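Local structure of putative cytochrome P450 154A1 (Streptomyces coelicolor, 1ODO) at residues K342-L345 with A346-H349. The protein belongs to the cytochrome P450 family of haem-thiolate proteins and holds a haem together with bound 4-phenyl-1H-imidazole. Numbering follows the deposited sequence.
Sequences KEHL and AFGH. With HEM (protoporphyrin IX containing Fe), chain B.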
loop_
_atom_site.group_PDB
_atom_site.type_symbol
_atom_site.label_atom_id
_atom_site.label_comp_id
_atom_site.label_asym_id
_atom_site.label_seq_id
_atom_site.Cartn_x
_atom_site.Cartn_y
_atom_site.Cartn_z
ATOM N N LYS A 342 -14.949 -12.330 -5.072
ATOM C CA LYS A 342 -14.263 -11.264 -4.346
ATOM C C LYS A 342 -12.833 -10.943 -4.781
ATOM O O LYS A 342 -12.173 -10.114 -4.155
ATOM C CB LYS A 342 -14.247 -11.614 -2.853
ATOM C CG LYS A 342 -15.611 -11.999 -2.270
ATOM C CD LYS A 342 -15.466 -12.502 -0.831
ATOM C CE LYS A 342 -16.812 -12.892 -0.223
ATOM N NZ LYS A 342 -17.772 -11.749 -0.240
ATOM N N GLU A 343 -12.348 -11.584 -5.838
ATOM C CA GLU A 343 -10.983 -11.325 -6.296
ATOM C C GLU A 343 -10.704 -9.883 -6.684
ATOM O O GLU A 343 -11.549 -9.200 -7.263
ATOM C CB GLU A 343 -10.618 -12.258 -7.456
ATOM C CG GLU A 343 -11.753 -12.552 -8.408
ATOM C CD GLU A 343 -11.361 -13.555 -9.474
ATOM O OE1 GLU A 343 -10.750 -14.590 -9.124
ATOM O OE2 GLU A 343 -11.669 -13.318 -10.659
ATOM N N HIS A 344 -9.499 -9.431 -6.350
ATOM C CA HIS A 344 -9.072 -8.073 -6.646
ATOM C C HIS A 344 -7.555 -8.055 -6.811
ATOM O O HIS A 344 -6.879 -9.055 -6.548
ATOM C CB HIS A 344 -9.460 -7.136 -5.505
ATOM C CG HIS A 344 -8.771 -7.456 -4.218
ATOM N ND1 HIS A 344 -9.395 -8.117 -3.181
ATOM C CD2 HIS A 344 -7.489 -7.267 -3.826
ATOM C CE1 HIS A 344 -8.524 -8.325 -2.209
ATOM N NE2 HIS A 344 -7.360 -7.820 -2.576
ATOM N N LEU A 345 -7.030 -6.906 -7.219
ATOM C CA LEU A 345 -5.596 -6.726 -7.428
ATOM C C LEU A 345 -4.972 -5.708 -6.470
ATOM O O LEU A 345 -3.932 -5.121 -6.773
ATOM C CB LEU A 345 -5.341 -6.284 -8.872
ATOM C CG LEU A 345 -5.525 -7.379 -9.928
ATOM C CD1 LEU A 345 -5.557 -6.772 -11.323
ATOM C CD2 LEU A 345 -4.380 -8.377 -9.809
ATOM N N ALA A 346 -5.598 -5.496 -5.317
ATOM C CA ALA A 346 -5.063 -4.539 -4.350
ATOM C C ALA A 346 -3.645 -4.910 -3.902
ATOM O O ALA A 346 -2.834 -4.032 -3.600
ATOM C CB ALA A 346 -5.988 -4.446 -3.137
ATOM N N PHE A 347 -3.355 -6.209 -3.863
ATOM C CA PHE A 347 -2.037 -6.700 -3.449
ATOM C C PHE A 347 -1.166 -7.153 -4.614
ATOM O O PHE A 347 -0.081 -7.691 -4.408
ATOM C CB PHE A 347 -2.191 -7.882 -2.494
ATOM C CG PHE A 347 -2.793 -7.525 -1.164
ATOM C CD1 PHE A 347 -3.928 -8.189 -0.701
ATOM C CD2 PHE A 347 -2.197 -6.568 -0.349
ATOM C CE1 PHE A 347 -4.456 -7.907 0.559
ATOM C CE2 PHE A 347 -2.718 -6.281 0.909
ATOM C CZ PHE A 347 -3.852 -6.955 1.363
ATOM N N GLY A 348 -1.635 -6.945 -5.835
ATOM C CA GLY A 348 -0.849 -7.365 -6.975
ATOM C C GLY A 348 -1.205 -8.783 -7.378
ATOM O O GLY A 348 -2.259 -9.300 -7.007
ATOM N N HIS A 349 -0.315 -9.424 -8.123
ATOM C CA HIS A 349 -0.547 -10.787 -8.582
ATOM C C HIS A 349 0.785 -11.374 -9.004
ATOM O O HIS A 349 1.589 -10.691 -9.623
ATOM C CB HIS A 349 -1.501 -10.750 -9.785
ATOM C CG HIS A 349 -1.891 -12.100 -10.302
ATOM N ND1 HIS A 349 -1.389 -12.623 -11.474
ATOM C CD2 HIS A 349 -2.750 -13.026 -9.814
ATOM C CE1 HIS A 349 -1.924 -13.812 -11.688
ATOM N NE2 HIS A 349 -2.754 -14.081 -10.695
HETATM C CHA HEM B . 4.349 -5.101 -2.424
HETATM C CHB HEM B . 5.092 -5.464 2.319
HETATM C CHC HEM B . 0.649 -3.767 3.152
HETATM C CHD HEM B . -0.066 -3.390 -1.583
HETATM C C1A HEM B . 4.953 -5.371 -1.221
HETATM C C2A HEM B . 6.299 -5.903 -1.032
HETATM C C3A HEM B . 6.509 -5.998 0.289
HETATM C C4A HEM B . 5.305 -5.540 0.968
HETATM C CMA HEM B . 7.777 -6.493 1.008
HETATM C CAA HEM B . 7.262 -6.265 -2.182
HETATM C CBA HEM B . 6.973 -7.682 -2.711
HETATM C CGA HEM B . 7.858 -8.147 -3.866
HETATM O O1A HEM B . 8.197 -7.243 -4.709
HETATM O O2A HEM B . 8.175 -9.334 -3.918
HETATM C C1B HEM B . 3.963 -5.031 2.963
HETATM C C2B HEM B . 3.814 -4.970 4.406
HETATM C C3B HEM B . 2.560 -4.492 4.649
HETATM C C4B HEM B . 1.930 -4.255 3.369
HETATM C CMB HEM B . 4.902 -5.379 5.420
HETATM C CAB HEM B . 1.871 -4.222 6.001
HETATM C CBB HEM B . 1.616 -5.481 6.846
HETATM C C1C HEM B . 0.061 -3.524 1.919
HETATM C C2C HEM B . -1.299 -2.992 1.745
HETATM C C3C HEM B . -1.501 -2.881 0.412
HETATM C C4C HEM B . -0.289 -3.341 -0.234
HETATM C CMC HEM B . -2.246 -2.646 2.936
HETATM C CAC HEM B . -2.726 -2.371 -0.392
HETATM C CBC HEM B . -4.102 -2.908 0.022
HETATM C C1D HEM B . 1.059 -3.811 -2.236
HETATM C C2D HEM B . 1.247 -3.825 -3.668
HETATM C C3D HEM B . 2.493 -4.297 -3.909
HETATM C C4D HEM B . 3.080 -4.594 -2.622
HETATM C CMD HEM B . 0.194 -3.358 -4.692
HETATM C CAD HEM B . 3.151 -4.452 -5.289
HETATM C CBD HEM B . 2.623 -5.550 -6.219
HETATM C CGD HEM B . 3.395 -5.432 -7.516
HETATM O O1D HEM B . 2.807 -5.016 -8.522
HETATM O O2D HEM B . 4.611 -5.727 -7.468
HETATM N NA HEM B . 4.374 -5.170 0.010
HETATM N NB HEM B . 2.798 -4.580 2.349
HETATM N NC HEM B . 0.652 -3.733 0.697
HETATM N ND HEM B . 2.201 -4.283 -1.594
HETATM FE FE HEM B . 2.498 -4.452 0.349
HETATM O O HOH W 1 -4.417 -8.807 -5.019
#
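Leu345 and Gly348 close a type I beta turn: Gly348 N donates to Leu345 O at 3.1 Å with an N-H...O angle of 157°. A water links three backbone groups, giving hydrogen bonds to His344 O and Gly348 O and accepting one from Phe347 N. The His344 ring presents its edge to Ala346 and Phe347, and Ala346 is a small residue beside that edge. Leu345, with CG beside its backbone N (chi1 -73°), lays CD2 3.7 Å from His349 CB. Phe347 sets apolar ring carbon obliquely against a pyrrole of the porphyrin, CE2 lying 3.6 Å from HEM C3C. Gly348 suits its place because its backbone angles (phi 91°, psi -161°) are open to a residue without CB, and its bare CA lies 4.0 Å from the haem propionate carbon HEM CBD. Phe347 and Gly348 begin the haem-binding loop of the P450 fold, which runs on to Cys354, and Phe347 also shares backbone hydrogen bonds with Cys354. Asn323 OD1 accepts from Leu345 N. His344 and Phe347 pack against helices 275-285 and 357-374, while Leu345 and His349 meet helix 46-52.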